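Local structure of dihydrolipoyl dehydrogenase (Elizabethkingia anophelis NUHP1, 6UZI) at residues A[169-172]-A[173-176]; A[304-307]-A[308-312]; A[125-128]-A[129-132]. The protein probably catalyses the NAD(+)-dependent reoxidation of dihydrolipoyl groups on lipoylated proteins, using one FAD per subunit. All coordinates share one frame; numbering follows the deposited sequence.

In the fold
Along the chain the order is contact 3 (125-132), contact 1 (169-176), contact 2 (304-312), and all three fall in the nucleotide-binding part of this disulfide oxidoreductase of the pyridine nucleotide family. Contact 3 turns the hairpin between strands 122-125 and 130-134 in a mixed four-stranded sheet. Contact 1 leads from strand 169-170, the edge strand of the parallel sheet in the part predicted to bind NAD(+), into the short helix 172-175. Contact 2 precedes strand 316-318, an edge of the parallel sheet that carries FAD. Contacts 2 and 3 are the closer pair (centres 19 Å, nearest atoms about 8 Å apart); contact 1, centred 34 Å from each, alone touches the flavin, through Ser-172.

Contact 1: residues A[169-172]-A[173-176]; sequences VITS and TEAL. With FAD (flavin-adenine dinucleotide), chain E.
Ile-170, in the short strand, packs on the helix that follows. Its CG1 sits between the backbone N and the carbonyl carbon (chi1 59°), and the extended branch brings CD1 to within 3.9 Å of CB of Ala-175, where a small methyl permits close approach. Its CB and CG2 run past CB of Glu-174 in the opposite direction. The backbone of Ile-170 pairs with Cys-275 and Val-277 of the adjoining strand, so the turn is tied to the edge of the parallel sheet.

Thr-171 comes next, at the N-cap position. With Glu-174 it forms a capping box, an arrangement that satisfies amides at the start of a helix. Thr-171 N donates to OE1 of Glu-174 over 3.1 Å, meeting the oxygen nearly along its C-O axis, and the hydroxyl OG1 of Thr-171 gives a second bond to the same OE1 at 3.0 Å, from the syn side and 30° out of the carboxylate plane. The carboxylate reaches back because the glutamate chain bends at chi2 (81°). The N-cap hydroxyl OG1 of Thr-171 takes a weak bond from the amide N of Thr-173 at 3.4 Å. The carbonyl O of Thr-171 accepts the first i to i+4 bond of the helix, from Ala-175 N, at 3.0 Å. Two donors thus grip OE1, and Lys-166 makes a long, weak ion pair with OE2 of Glu-174.

Ser-172 opens the helix proper. Its O accepts from Leu-176 N at 3.1 Å, with the leucine CG and CD1 lying close by. The small side chain of Ser-172, part of the FAD pocket, touches Ile-193 of helix 192-203 and lies beside the flavin: OG of Ser-172 is 3.8 Å from the FAD methyl C7M, and a water joins it to OG1 of Thr-173.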
loop_
_atom_site.group_PDB
_atom_site.type_symbol
_atom_site.label_atom_id
_atom_site.label_comp_id
_atom_site.label_asym_id
_atom_site.label_seq_id
_atom_site.Cartn_x
_atom_site.Cartn_y
_atom_site.Cartn_z
ATOM N N VAL A 169 13.022 29.134 -17.272
ATOM C CA VAL A 169 13.529 29.233 -15.909
ATOM C C VAL A 169 12.328 29.310 -14.975
ATOM O O VAL A 169 11.768 30.388 -14.747
ATOM C CB VAL A 169 14.468 30.439 -15.748
ATOM C CG1 VAL A 169 14.935 30.555 -14.310
ATOM C CG2 VAL A 169 15.665 30.277 -16.668
ATOM N N ILE A 170 11.919 28.157 -14.441
ATOM C CA ILE A 170 10.582 27.969 -13.906
ATOM C C ILE A 170 10.644 27.384 -12.501
ATOM O O ILE A 170 11.679 26.897 -12.042
ATOM C CB ILE A 170 9.740 27.047 -14.804
ATOM C CG1 ILE A 170 10.426 25.685 -14.921
ATOM C CG2 ILE A 170 9.563 27.660 -16.170
ATOM C CD1 ILE A 170 9.696 24.717 -15.808
ATOM N N THR A 171 9.493 27.433 -11.825
ATOM C CA THR A 171 9.239 26.753 -10.563
ATOM C C THR A 171 8.327 25.558 -10.823
ATOM O O THR A 171 7.923 25.286 -11.958
ATOM C CB THR A 171 8.600 27.698 -9.540
ATOM O OG1 THR A 171 7.276 28.036 -9.964
ATOM C CG2 THR A 171 9.394 28.968 -9.401
ATOM N N SER A 172 7.965 24.862 -9.745
ATOM C CA SER A 172 7.090 23.700 -9.884
ATOM C C SER A 172 5.767 24.066 -10.539
ATOM O O SER A 172 5.180 23.240 -11.248
ATOM C CB SER A 172 6.835 23.054 -8.522
ATOM O OG SER A 172 6.185 23.947 -7.633
ATOM N N THR A 173 5.272 25.282 -10.300
ATOM C CA THR A 173 3.976 25.665 -10.843
ATOM C C THR A 173 3.962 25.532 -12.357
ATOM O O THR A 173 3.071 24.891 -12.930
ATOM C CB THR A 173 3.636 27.098 -10.432
ATOM O OG1 THR A 173 3.469 27.160 -9.010
ATOM C CG2 THR A 173 2.357 27.561 -11.116
ATOM N N GLU A 174 4.969 26.093 -13.024
ATOM C CA GLU A 174 4.992 26.019 -14.477
ATOM C C GLU A 174 5.471 24.651 -14.945
ATOM O O GLU A 174 5.009 24.160 -15.981
ATOM C CB GLU A 174 5.870 27.138 -15.060
ATOM C CG GLU A 174 5.390 28.564 -14.756
ATOM C CD GLU A 174 5.789 29.049 -13.361
ATOM O OE1 GLU A 174 6.894 28.690 -12.893
ATOM O OE2 GLU A 174 4.995 29.777 -12.721
ATOM N N ALA A 175 6.346 24.007 -14.166
ATOM C CA ALA A 175 6.842 22.685 -14.533
ATOM C C ALA A 175 5.707 21.680 -14.670
ATOM O O ALA A 175 5.817 20.717 -15.435
ATOM C CB ALA A 175 7.861 22.202 -13.500
ATOM N N LEU A 176 4.624 21.874 -13.926
ATOM C CA LEU A 176 3.437 21.043 -14.048
ATOM C C LEU A 176 2.627 21.357 -15.298
ATOM O O LEU A 176 1.614 20.693 -15.534
ATOM C CB LEU A 176 2.568 21.215 -12.801
ATOM C CG LEU A 176 3.132 20.681 -11.476
ATOM C CD1 LEU A 176 2.380 21.291 -10.319
ATOM C CD2 LEU A 176 3.016 19.164 -11.422
HETATM P PA FAD E . -1.555 26.312 1.283
HETATM O O1A FAD E . -1.927 25.020 0.659
HETATM O O2A FAD E . -0.111 26.647 0.896
HETATM O O5B FAD E . -2.466 27.462 0.654
HETATM C C5B FAD E . -2.999 28.453 1.550
HETATM C C4B FAD E . -3.970 29.303 0.774
HETATM O O4B FAD E . -4.059 30.608 1.372
HETATM C C3B FAD E . -3.639 29.530 -0.709
HETATM O O3B FAD E . -4.662 28.944 -1.503
HETATM C C2B FAD E . -3.650 31.061 -0.868
HETATM O O2B FAD E . -4.263 31.479 -2.085
HETATM C C1B FAD E . -4.440 31.507 0.358
HETATM N N9A FAD E . -4.139 32.849 0.833
HETATM C C8A FAD E . -2.910 33.341 1.196
HETATM N N7A FAD E . -2.938 34.569 1.647
HETATM C C5A FAD E . -4.282 34.919 1.573
HETATM C C6A FAD E . -4.975 36.093 1.909
HETATM N N6A FAD E . -4.398 37.170 2.450
HETATM N N1A FAD E . -6.310 36.116 1.697
HETATM C C2A FAD E . -6.898 35.028 1.188
HETATM N N3A FAD E . -6.349 33.861 0.841
HETATM C C4A FAD E . -5.026 33.867 1.062
HETATM N N1 FAD E . 2.751 18.085 0.735
HETATM C C2 FAD E . 2.459 16.810 1.089
HETATM O O2 FAD E . 2.094 16.531 2.231
HETATM N N3 FAD E . 2.553 15.796 0.151
HETATM C C4 FAD E . 2.928 15.946 -1.172
HETATM O O4 FAD E . 2.967 14.973 -1.923
HETATM C C4X FAD E . 3.231 17.302 -1.540
HETATM N N5 FAD E . 3.561 17.545 -2.776
HETATM C C5X FAD E . 3.794 18.865 -3.133
HETATM C C6 FAD E . 4.090 19.153 -4.463
HETATM C C7 FAD E . 4.267 20.464 -4.892
HETATM C C7M FAD E . 4.567 20.734 -6.343
HETATM C C8 FAD E . 4.149 21.517 -3.966
HETATM C C8M FAD E . 4.270 22.953 -4.407
HETATM C C9 FAD E . 3.876 21.232 -2.632
HETATM C C9A FAD E . 3.692 19.920 -2.209
HETATM N N10 FAD E . 3.354 19.608 -0.880
HETATM C C10 FAD E . 3.112 18.311 -0.516
HETATM C "C1'" FAD E . 3.218 20.666 0.127
HETATM C "C2'" FAD E . 1.766 21.066 0.354
HETATM O "O2'" FAD E . 1.246 21.765 -0.778
HETATM C "C3'" FAD E . 1.612 21.912 1.619
HETATM O "O3'" FAD E . 2.371 21.341 2.675
HETATM C "C4'" FAD E . 0.156 22.049 2.063
HETATM O "O4'" FAD E . -0.607 22.514 0.949
HETATM C "C5'" FAD E . -0.020 22.951 3.266
HETATM O "O5'" FAD E . -1.075 23.862 2.905
HETATM P P FAD E . -1.724 24.980 3.895
HETATM O O1P FAD E . -3.143 24.750 4.268
HETATM O O2P FAD E . -0.869 25.300 5.104
HETATM O O3P FAD E . -1.598 26.209 2.878
HETATM O O HOH W 1 3.894 24.974 -7.207
#

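Contact 2: residues A[304-307]-A[308-312]; sequences KTND and HLQTN
Asn-306 and Gln-310 carry the polar side-chain bonds of this turn, in the loop between helix 290-293 and strand 316-318. The amide oxygen OD1 of Asn-306 takes two backbone donors, His-308 N and Gln-310 N, each at 2.9 Å. They approach from opposite faces, both well out of the amide plane and not on a lone pair, so the oxygen is clasped between two peptide N-H groups. The bond to His-308 N makes an Asx turn. Asparagine suits the place because its short side chain can curl back: chi1 61° folds CG over the residue's own main chain. ND2 of Asn-306 donates an almost straight bond (169°) to OE1 of Gln-310, 3.3 Å away and in the asparagine amide plane, while the two amide planes stand 60° apart. The extended glutamine also uses its NE2, which donates to Pro-314 O.

Main-chain bonds close the turn. A type I beta turn runs from Asn-306 to Leu-309, with Leu-309 N reaching Asn-306 O at 3.1 Å; Asn-306 N gives a weak bond to Gln-310 O. With Leu-309 at positive phi, this is consistent with a type I turn plus G1 bulge. Gln-310 O also meets CA of Thr-305 in a CA-H...O contact at 3.1 Å.

Among apolar contacts, CB of Thr-305 lies on CA of Leu-309, whose own side chain packs against Phe-338 and Val-339 of helix 329-343.

Both ends of the Asn-306 amide are bonded within the turn, which would be expected to restrict the loop, several of whose residues are exposed.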
loop_
_atom_site.group_PDB
_atom_site.type_symbol
_atom_site.label_atom_id
_atom_site.label_comp_id
_atom_site.label_asym_id
_atom_site.label_seq_id
_atom_site.Cartn_x
_atom_site.Cartn_y
_atom_site.Cartn_z
ATOM N N LYS A 304 4.516 33.212 14.831
ATOM C CA LYS A 304 4.857 32.613 16.116
ATOM C C LYS A 304 3.604 32.015 16.749
ATOM O O LYS A 304 2.520 32.609 16.713
ATOM C CB LYS A 304 5.478 33.647 17.056
ATOM C CG LYS A 304 6.964 33.888 16.870
ATOM C CD LYS A 304 7.418 35.110 17.664
ATOM C CE LYS A 304 8.536 34.777 18.648
ATOM N NZ LYS A 304 9.200 36.003 19.199
ATOM N N THR A 305 3.752 30.822 17.317
ATOM C CA THR A 305 2.643 30.120 17.944
ATOM C C THR A 305 3.144 29.492 19.232
ATOM O O THR A 305 4.349 29.327 19.432
ATOM C CB THR A 305 2.047 29.035 17.030
ATOM O OG1 THR A 305 3.094 28.194 16.534
ATOM C CG2 THR A 305 1.350 29.667 15.846
ATOM N N ASN A 306 2.209 29.131 20.104
ATOM C CA ASN A 306 2.573 28.452 21.332
ATOM C C ASN A 306 2.121 26.990 21.261
ATOM O O ASN A 306 1.908 26.445 20.170
ATOM C CB ASN A 306 1.970 29.209 22.519
ATOM C CG ASN A 306 0.447 29.275 22.468
ATOM O OD1 ASN A 306 -0.204 28.561 21.701
ATOM N ND2 ASN A 306 -0.127 30.136 23.298
ATOM N N ASP A 307 1.926 26.375 22.426
ATOM C CA ASP A 307 1.523 24.973 22.468
ATOM C C ASP A 307 0.153 24.751 21.841
ATOM O O ASP A 307 -0.113 23.670 21.306
ATOM C CB ASP A 307 1.529 24.475 23.912
ATOM C CG ASP A 307 2.923 24.216 24.425
ATOM O OD1 ASP A 307 3.869 24.252 23.606
ATOM O OD2 ASP A 307 3.075 23.976 25.641
ATOM N N HIS A 308 -0.724 25.754 21.889
ATOM C CA HIS A 308 -2.071 25.640 21.348
ATOM C C HIS A 308 -2.204 26.268 19.969
ATOM O O HIS A 308 -3.319 26.609 19.562
ATOM C CB HIS A 308 -3.081 26.270 22.308
ATOM C CG HIS A 308 -3.065 25.672 23.679
ATOM N ND1 HIS A 308 -2.148 26.040 24.639
ATOM C CD2 HIS A 308 -3.854 24.733 24.251
ATOM C CE1 HIS A 308 -2.374 25.355 25.745
ATOM N NE2 HIS A 308 -3.404 24.555 25.536
ATOM N N LEU A 309 -1.094 26.411 19.240
ATOM C CA LEU A 309 -1.069 27.063 17.929
ATOM C C LEU A 309 -1.648 28.477 17.989
ATOM O O LEU A 309 -2.207 28.979 17.008
ATOM C CB LEU A 309 -1.806 26.214 16.892
ATOM C CG LEU A 309 -1.142 24.860 16.635
ATOM C CD1 LEU A 309 -1.954 24.017 15.666
ATOM C CD2 LEU A 309 0.248 25.091 16.092
ATOM N N GLN A 310 -1.474 29.137 19.132
ATOM C CA GLN A 310 -2.013 30.461 19.399
ATOM C C GLN A 310 -0.943 31.518 19.150
ATOM O O GLN A 310 0.220 31.332 19.526
ATOM C CB GLN A 310 -2.490 30.540 20.850
ATOM C CG GLN A 310 -3.638 31.480 21.127
ATOM C CD GLN A 310 -4.004 31.480 22.602
ATOM O OE1 GLN A 310 -3.335 30.838 23.412
ATOM N NE2 GLN A 310 -5.076 32.180 22.952
ATOM N N THR A 311 -1.336 32.623 18.517
ATOM C CA THR A 311 -0.433 33.753 18.331
ATOM C C THR A 311 -0.356 34.572 19.617
ATOM O O THR A 311 -0.929 34.215 20.650
ATOM C CB THR A 311 -0.884 34.645 17.178
ATOM O OG1 THR A 311 -2.036 35.394 17.578
ATOM C CG2 THR A 311 -1.245 33.818 15.973
ATOM N N ASN A 312 0.366 35.690 19.563
ATOM C CA ASN A 312 0.395 36.576 20.720
ATOM C C ASN A 312 -0.952 37.262 20.931
ATOM O O ASN A 312 -1.264 37.686 22.051
ATOM C CB ASN A 312 1.518 37.601 20.587
ATOM C CG ASN A 312 1.508 38.321 19.259
ATOM O OD1 ASN A 312 1.121 37.772 18.229
ATOM N ND2 ASN A 312 1.908 39.580 19.287
#

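Contact 3: residues A[125-128]-A[129-132]; sequences FESA and TQIK
Two torsions bring Ser-127 and Gln-130 together: chi1 of the serine (78°) tucks OG in against its own backbone, on the inside of the bend, and the glutamine chain bends at chi2 (138°), swinging its amide back over the turn. OG of Ser-127 then donates to OE1 of Gln-130 at 3.0 Å, in the carbonyl plane and on a lone pair. The same hydroxyl oxygen accepts from Thr-129 N and from Gln-130 N, each at 3.1 Å, the first of these bonds making an ST turn. A serine suits the bend because one small hydroxyl can serve as donor and acceptor at once, here in three bonds.

Across the hairpin, Gln-130 O receives two neighbouring amides from the same face of its plane: Glu-126 N at 2.9 Å and Ser-127 N at 3.3 Å. Farther from the bend, Phe-125 and Ile-131 form an antiparallel non-hydrogen-bonded pair. Their side chains point the same way, with CD2 of the ring 4.0 Å from CG1 of the isoleucine, and both reach strand 148-150, a buried setting that fits large apolar residues. Glu-126 crosses Lys-132 on the partly exposed side, where OE2 of Glu-126 and NZ of Lys-132 form a long salt bridge at 3.6 Å.

Ala-128 O accepts from Asn-315, tying the bend to the loop before strand 316-318. Two successive amides on one carbonyl are the signature of a classic beta bulge, here formed by Glu-126 and Ser-127 opposite Gln-130, in a beta hairpin at the edge of the mixed sheet, whose outer strand also carries the FAD-binding Gly-123.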
loop_
_atom_site.group_PDB
_atom_site.type_symbol
_atom_site.label_atom_id
_atom_site.label_comp_id
_atom_site.label_asym_id
_atom_site.label_seq_id
_atom_site.Cartn_x
_atom_site.Cartn_y
_atom_site.Cartn_z
ATOM N N PHE A 125 -6.174 41.851 7.762
ATOM C CA PHE A 125 -6.659 42.265 9.071
ATOM C C PHE A 125 -6.825 43.780 9.123
ATOM O O PHE A 125 -5.934 44.531 8.709
ATOM C CB PHE A 125 -5.682 41.828 10.167
ATOM C CG PHE A 125 -5.761 40.377 10.521
ATOM C CD1 PHE A 125 -4.747 39.511 10.151
ATOM C CD2 PHE A 125 -6.838 39.878 11.236
ATOM C CE1 PHE A 125 -4.804 38.171 10.476
ATOM C CE2 PHE A 125 -6.907 38.535 11.566
ATOM C CZ PHE A 125 -5.888 37.680 11.184
ATOM N N GLU A 126 -7.976 44.228 9.618
ATOM C CA GLU A 126 -8.162 45.613 10.038
ATOM C C GLU A 126 -7.958 45.788 11.534
ATOM O O GLU A 126 -7.548 46.865 11.978
ATOM C CB GLU A 126 -9.555 46.120 9.644
ATOM C CG GLU A 126 -9.777 46.237 8.146
ATOM C CD GLU A 126 -9.052 47.428 7.541
ATOM O OE1 GLU A 126 -8.825 48.418 8.268
ATOM O OE2 GLU A 126 -8.699 47.374 6.345
ATOM N N SER A 127 -8.270 44.759 12.312
ATOM C CA SER A 127 -7.996 44.709 13.741
ATOM C C SER A 127 -7.887 43.241 14.139
ATOM O O SER A 127 -7.782 42.354 13.285
ATOM C CB SER A 127 -9.087 45.446 14.522
ATOM O OG SER A 127 -10.246 44.642 14.635
ATOM N N ALA A 128 -7.921 42.976 15.442
ATOM C CA ALA A 128 -7.891 41.586 15.882
ATOM C C ALA A 128 -9.211 40.889 15.639
ATOM O O ALA A 128 -9.319 39.677 15.864
ATOM C CB ALA A 128 -7.541 41.501 17.369
ATOM N N THR A 129 -10.202 41.630 15.155
ATOM C CA THR A 129 -11.553 41.121 15.027
ATOM C C THR A 129 -12.222 41.482 13.706
ATOM O O THR A 129 -13.200 40.823 13.333
ATOM C CB THR A 129 -12.352 41.636 16.242
ATOM O OG1 THR A 129 -12.337 40.626 17.264
ATOM C CG2 THR A 129 -13.779 42.094 15.922
ATOM N N GLN A 130 -11.664 42.415 12.935
ATOM C CA GLN A 130 -12.193 42.805 11.636
ATOM C C GLN A 130 -11.225 42.385 10.538
ATOM O O GLN A 130 -10.005 42.510 10.689
ATOM C CB GLN A 130 -12.439 44.313 11.571
ATOM C CG GLN A 130 -13.735 44.722 12.236
ATOM C CD GLN A 130 -13.609 45.977 13.070
ATOM O OE1 GLN A 130 -12.618 46.179 13.778
ATOM N NE2 GLN A 130 -14.623 46.825 12.999
ATOM N N ILE A 131 -11.781 41.889 9.434
ATOM C CA ILE A 131 -11.006 41.410 8.296
ATOM C C ILE A 131 -11.596 42.018 7.031
ATOM O O ILE A 131 -12.804 41.905 6.791
ATOM C CB ILE A 131 -11.015 39.871 8.207
ATOM C CG1 ILE A 131 -10.381 39.245 9.454
ATOM C CG2 ILE A 131 -10.285 39.405 6.957
ATOM C CD1 ILE A 131 -10.851 37.814 9.742
ATOM N N LYS A 132 -10.749 42.670 6.230
ATOM C CA LYS A 132 -11.163 43.214 4.943
ATOM C C LYS A 132 -10.970 42.159 3.865
ATOM O O LYS A 132 -9.919 41.513 3.804
ATOM C CB LYS A 132 -10.364 44.471 4.594
ATOM C CG LYS A 132 -10.752 45.098 3.256
ATOM C CD LYS A 132 -9.610 45.907 2.643
ATOM C CE LYS A 132 -9.513 47.320 3.214
ATOM N NZ LYS A 132 -8.256 48.007 2.778
#